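Local coordinates for arginine decarboxylase, A207R protein (Paramecium bursaria Chlorella virus 1, PDB 2NVA), which catalyses the pyridoxal phosphate-dependent decarboxylation of arginine to agmatine, at residues D67-S72 with F89-K94; D108-D113 with P126-I131. All coordinates share one frame; numbering follows the deposited sequence.

Contact 1: residues D67-S72 with F89-K94; sequences DCASSS and FAHTMK. With PL2 ((4-{[(4-{[amino(imino)methyl]amino}butyl)amino]methyl}-5-hydroxy-6-methylpyridin-3-yl)methyl dihydrogen phosphate), chain I.
D67 and A90 share a water beside the bound cofactor adduct: the water donates to D67 OD2 and to A90 O, each 2.7 Å from its oxygen. The segments follow on from neighbouring parallel strands 65-68 and 87-89 of the TIM barrel, at their carboxyl ends, where a barrel of this kind carries its active site; 67-72 runs from its strand into helix 71-80, and both D67 and A90 line the PL2 pocket. The D67 carboxylate works on both sides. Its OD2 also packs closely on the A90 methyl, OD2 to CB being 3.1 Å, while OD1 lies 3.1 Å from pyridine N1 of PL2 and forms a salt bridge with K48. A90 is the centre of an inverse gamma turn, and its carbonyl oxygen approaches the pyridine methyl C2A. Direct backbone pairing is slight, with one weak bond from A90 N to C68 O, bent to 129°.

Farther along, the F89 ring takes over. CG is anti to the backbone N (chi1 -158°), on the side of the carbonyl carbon, and the ring lies against the 68-71 backbone, its edge meeting A69 O in the ring plane, CE1 to O 3.5 Å. One face of the ring is covered by the aliphatic chain of K94, whose CD stands 3.6 Å above the ring centre. The ammonium end of K94 then turns back to H91 O and reaches E117 as well. A second water joins A69 O to M93 O, and both the water and M93 O lie over one face of the H91 imidazole, toward its rim. H91 NE2 and S70 OG hydrogen-bond to the backbone oxygens of C322 and N362, respectively, of the second subunit. At the other ring nitrogen of H91, ND1 accepts M93 N at 3.1 Å, with the donor tilted 23° from the ring plane.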
# COMPACT_ATOMS: atom_id res chain seq x y z
N ASP A 67 8.08 9.90 18.84
CA ASP A 67 7.47 8.58 19.01
C ASP A 67 7.94 7.74 17.84
O ASP A 67 7.57 8.00 16.69
CB ASP A 67 5.94 8.72 19.05
CG ASP A 67 5.21 7.46 18.62
OD1 ASP A 67 4.04 7.57 18.18
OD2 ASP A 67 5.80 6.34 18.67
N CYS A 68 8.78 6.74 18.12
CA CYS A 68 9.28 5.85 17.08
C CYS A 68 8.65 4.47 17.21
O CYS A 68 8.48 3.97 18.32
CB CYS A 68 10.80 5.72 17.17
SG CYS A 68 11.69 7.25 16.77
N ALA A 69 8.33 3.86 16.08
CA ALA A 69 7.60 2.59 16.05
C ALA A 69 8.49 1.38 15.82
O ALA A 69 8.04 0.24 15.99
CB ALA A 69 6.51 2.64 14.96
N SER A 70 9.74 1.62 15.41
CA SER A 70 10.64 0.55 15.01
C SER A 70 12.09 1.01 15.14
O SER A 70 12.35 2.21 15.34
CB SER A 70 10.36 0.16 13.55
OG SER A 70 10.54 1.27 12.68
N SER A 71 13.03 0.08 15.00
CA SER A 71 14.46 0.44 14.99
C SER A 71 14.82 1.35 13.82
O SER A 71 15.66 2.23 13.96
CB SER A 71 15.34 -0.81 14.97
OG SER A 71 15.08 -1.59 13.81
N SER A 72 14.18 1.15 12.67
CA SER A 72 14.41 2.01 11.50
C SER A 72 14.07 3.48 11.78
O SER A 72 14.80 4.38 11.38
CB SER A 72 13.64 1.51 10.29
OG SER A 72 13.82 2.40 9.19
N PHE A 89 9.71 4.65 22.55
CA PHE A 89 9.47 3.53 21.65
C PHE A 89 8.01 3.13 21.86
O PHE A 89 7.70 2.19 22.61
CB PHE A 89 10.42 2.38 22.01
CG PHE A 89 10.67 1.39 20.89
CD1 PHE A 89 9.77 1.24 19.82
CD2 PHE A 89 11.78 0.54 20.96
CE1 PHE A 89 10.01 0.28 18.83
CE2 PHE A 89 12.03 -0.40 19.98
CZ PHE A 89 11.15 -0.55 18.91
N ALA A 90 7.10 3.86 21.20
CA ALA A 90 5.67 3.77 21.53
C ALA A 90 4.94 2.71 20.68
O ALA A 90 3.94 3.01 20.02
CB ALA A 90 5.00 5.14 21.39
N HIS A 91 5.45 1.49 20.70
CA HIS A 91 4.81 0.38 19.98
C HIS A 91 4.80 -0.76 20.99
O HIS A 91 5.85 -1.15 21.51
CB HIS A 91 5.48 0.14 18.64
CG HIS A 91 4.78 -0.87 17.79
ND1 HIS A 91 4.11 -1.95 18.31
CD2 HIS A 91 4.65 -0.96 16.44
CE1 HIS A 91 3.59 -2.66 17.32
NE2 HIS A 91 3.91 -2.08 16.18
N THR A 92 3.63 -1.30 21.27
CA THR A 92 3.53 -2.30 22.35
C THR A 92 4.11 -3.66 21.97
O THR A 92 4.26 -4.53 22.84
CB THR A 92 2.07 -2.50 22.85
OG1 THR A 92 1.27 -3.03 21.78
CG2 THR A 92 1.47 -1.17 23.34
N MET A 93 4.45 -3.84 20.69
CA MET A 93 5.01 -5.11 20.21
C MET A 93 6.31 -4.86 19.45
O MET A 93 6.30 -4.44 18.29
CB MET A 93 4.00 -5.85 19.32
CG MET A 93 2.76 -6.31 20.08
SD MET A 93 3.16 -7.71 21.14
CE MET A 93 1.58 -8.00 21.95
N LYS A 94 7.43 -5.11 20.13
CA LYS A 94 8.76 -4.74 19.63
C LYS A 94 9.59 -6.00 19.47
O LYS A 94 9.58 -6.86 20.36
CB LYS A 94 9.43 -3.81 20.66
CG LYS A 94 8.70 -2.47 20.90
CD LYS A 94 9.12 -1.79 22.22
CE LYS A 94 8.52 -2.50 23.46
NZ LYS A 94 7.02 -2.69 23.37
N1 PL2 I . 0.99 7.10 18.47
C2 PL2 I . 0.77 5.80 18.17
C2A PL2 I . 1.28 4.70 19.11
C3 PL2 I . 0.08 5.49 16.99
O3 PL2 I . -0.14 4.18 16.72
C4 PL2 I . -0.40 6.50 16.13
C4A PL2 I . -1.16 6.20 14.80
C5 PL2 I . -0.13 7.83 16.51
C6 PL2 I . 0.56 8.09 17.68
P PL2 I . -2.27 10.52 14.64
N PL2 I . -1.89 4.91 14.84
CA PL2 I . -1.87 4.24 13.53
CG PL2 I . -2.54 4.40 11.10
OP2 PL2 I . -3.81 10.40 14.21
OP3 PL2 I . -1.43 10.72 13.27
OP1 PL2 I . -2.05 11.63 15.61
OP4 PL2 I . -1.93 9.06 15.23
C5M PL2 I . -0.61 9.01 15.64
CB PL2 I . -2.47 5.15 12.43
CD PL2 I . -3.18 5.29 10.00
NE PL2 I . -3.11 4.51 8.75
CZ PL2 I . -3.28 4.99 7.51
NH2 PL2 I . -3.17 4.15 6.45
NH1 PL2 I . -3.56 6.29 7.31
O HOH W 1 4.86 3.99 17.68
O HOH W 2 7.98 -2.25 17.21

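Contact 2: residues D108-D113 with P126-I131; sequences DIATFD and PNCKMI
A110 exchanges two backbone bonds with the neighbouring strand, giving to K129 O through its N and receiving I131 N at its O, 2.8 Å away. This is regular parallel pairing of strands 109-112 and 129-133 in the barrel wall, extended by K129 N to D108 O and F112 N to I131 O.

Packing is tight around I131 and M130, which are buried. On the face bearing I109, T111 and I131, I131 CD1 meets I109 CG2 at 3.7 Å, and its CB lies near T111 CG2. On the other face, M130 is folded by its second and third torsions (chi2 -52°, chi3 -68°), which bring CE to within 3.6 Å of T111 O and near the CB atoms of A110 and F112. The F112 ring crosses M130 obliquely, CE2 to CB 3.7 Å. C128 SG, 3.8 Å from A110 CB, continues this apolar patch.

The start of the pairing is more open. There, K129 N reaches D108 O from above the carbonyl plane, and the partly exposed D108 and K129 keep their charged ends apart, OD2 to NZ 6.1 Å; K129 instead forms a salt bridge with E169. The pair belongs to a beta-alpha-beta unit: L118 of helix 115-124 packs on F112 and I121 of the same helix on M130, strand 170-174 flanks strand 129-133, and strand 87-89 meets I109 and A110.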
# COMPACT_ATOMS: atom_id res chain seq x y z
N ASP A 108 15.03 4.21 26.10
CA ASP A 108 14.73 3.43 27.30
C ASP A 108 13.40 3.83 27.94
O ASP A 108 13.23 3.75 29.16
CB ASP A 108 15.89 3.55 28.32
CG ASP A 108 16.18 4.98 28.71
OD1 ASP A 108 15.43 5.88 28.27
OD2 ASP A 108 17.18 5.21 29.46
N ILE A 109 12.47 4.27 27.10
CA ILE A 109 11.08 4.44 27.48
C ILE A 109 10.27 3.76 26.39
O ILE A 109 10.48 4.05 25.21
CB ILE A 109 10.66 5.92 27.56
CG1 ILE A 109 11.58 6.69 28.49
CG2 ILE A 109 9.20 6.01 28.02
CD1 ILE A 109 11.31 8.19 28.52
N ALA A 110 9.39 2.84 26.77
CA ALA A 110 8.58 2.08 25.80
C ALA A 110 7.23 1.68 26.37
O ALA A 110 7.02 1.76 27.58
CB ALA A 110 9.33 0.82 25.31
N THR A 111 6.32 1.28 25.48
CA THR A 111 4.98 0.88 25.88
C THR A 111 4.83 -0.65 25.86
O THR A 111 5.64 -1.36 25.25
CB THR A 111 3.88 1.51 24.98
OG1 THR A 111 4.14 1.19 23.61
CG2 THR A 111 3.87 3.05 25.14
N PHE A 112 3.81 -1.15 26.57
CA PHE A 112 3.45 -2.57 26.53
C PHE A 112 1.97 -2.75 26.81
O PHE A 112 1.32 -1.84 27.36
CB PHE A 112 4.27 -3.39 27.54
CG PHE A 112 3.87 -3.17 28.97
CD1 PHE A 112 3.12 -4.12 29.67
CD2 PHE A 112 4.24 -2.00 29.63
CE1 PHE A 112 2.75 -3.92 31.00
CE2 PHE A 112 3.86 -1.78 30.96
CZ PHE A 112 3.11 -2.75 31.64
N ASP A 113 1.45 -3.91 26.43
CA ASP A 113 0.07 -4.28 26.75
C ASP A 113 -0.10 -5.80 26.96
O ASP A 113 -1.22 -6.30 26.97
CB ASP A 113 -0.91 -3.76 25.69
CG ASP A 113 -0.66 -4.33 24.27
OD1 ASP A 113 -0.04 -5.43 24.14
OD2 ASP A 113 -1.09 -3.67 23.30
N PRO A 126 16.14 -4.81 30.48
CA PRO A 126 15.56 -4.88 31.83
C PRO A 126 15.33 -3.55 32.56
O PRO A 126 14.50 -3.49 33.46
CB PRO A 126 16.58 -5.74 32.61
CG PRO A 126 17.82 -5.68 31.83
CD PRO A 126 17.41 -5.56 30.40
N ASN A 127 16.06 -2.50 32.19
CA ASN A 127 15.89 -1.20 32.81
C ASN A 127 15.10 -0.19 31.96
O ASN A 127 15.06 0.99 32.28
CB ASN A 127 17.24 -0.62 33.23
CG ASN A 127 17.91 -1.45 34.30
OD1 ASN A 127 17.25 -1.95 35.22
ND2 ASN A 127 19.23 -1.61 34.19
N CYS A 128 14.48 -0.67 30.89
CA CYS A 128 13.60 0.18 30.10
C CYS A 128 12.44 0.63 30.98
O CYS A 128 11.84 -0.18 31.69
CB CYS A 128 13.10 -0.59 28.88
SG CYS A 128 12.22 0.44 27.68
N LYS A 129 12.14 1.93 30.96
CA LYS A 129 11.01 2.45 31.71
C LYS A 129 9.74 2.21 30.90
O LYS A 129 9.66 2.64 29.75
CB LYS A 129 11.20 3.92 32.04
CG LYS A 129 12.51 4.19 32.79
CD LYS A 129 12.58 5.63 33.31
CE LYS A 129 14.00 5.99 33.77
NZ LYS A 129 14.48 5.09 34.88
N MET A 130 8.76 1.55 31.51
CA MET A 130 7.60 1.06 30.78
C MET A 130 6.34 1.87 30.99
O MET A 130 6.06 2.32 32.10
CB MET A 130 7.34 -0.42 31.09
CG MET A 130 8.51 -1.35 30.73
SD MET A 130 9.12 -1.18 29.03
CE MET A 130 7.72 -1.83 28.11
N ILE A 131 5.57 2.02 29.91
CA ILE A 131 4.29 2.72 29.95
C ILE A 131 3.21 1.72 29.55
O ILE A 131 3.26 1.16 28.46
CB ILE A 131 4.27 3.97 29.01
CG1 ILE A 131 5.26 5.03 29.51
CG2 ILE A 131 2.88 4.56 28.92
CD1 ILE A 131 5.50 6.18 28.52

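In the fold
Contacts 1 and 2 occupy successive parts of one parallel barrel, their centres 11 Å apart. They meet directly: F89 N lies 2.8 Å from I109 O, which joins strand 87-89 to strand 109-112, and K94 NZ lies 2.7 Å from T111 O, both probable hydrogen bonds. Contact 1 is almost wholly buried and sits at the catalytic end, so its chemistry is polar and varied, with waters, the bound adduct and the second subunit taking part. Contact 2 belongs to the barrel wall, relies on regular strand pairing and apolar packing, and runs from a partly exposed beginning to a buried end, where T111 comes within about 6 Å of PL2 (side chain to ligand).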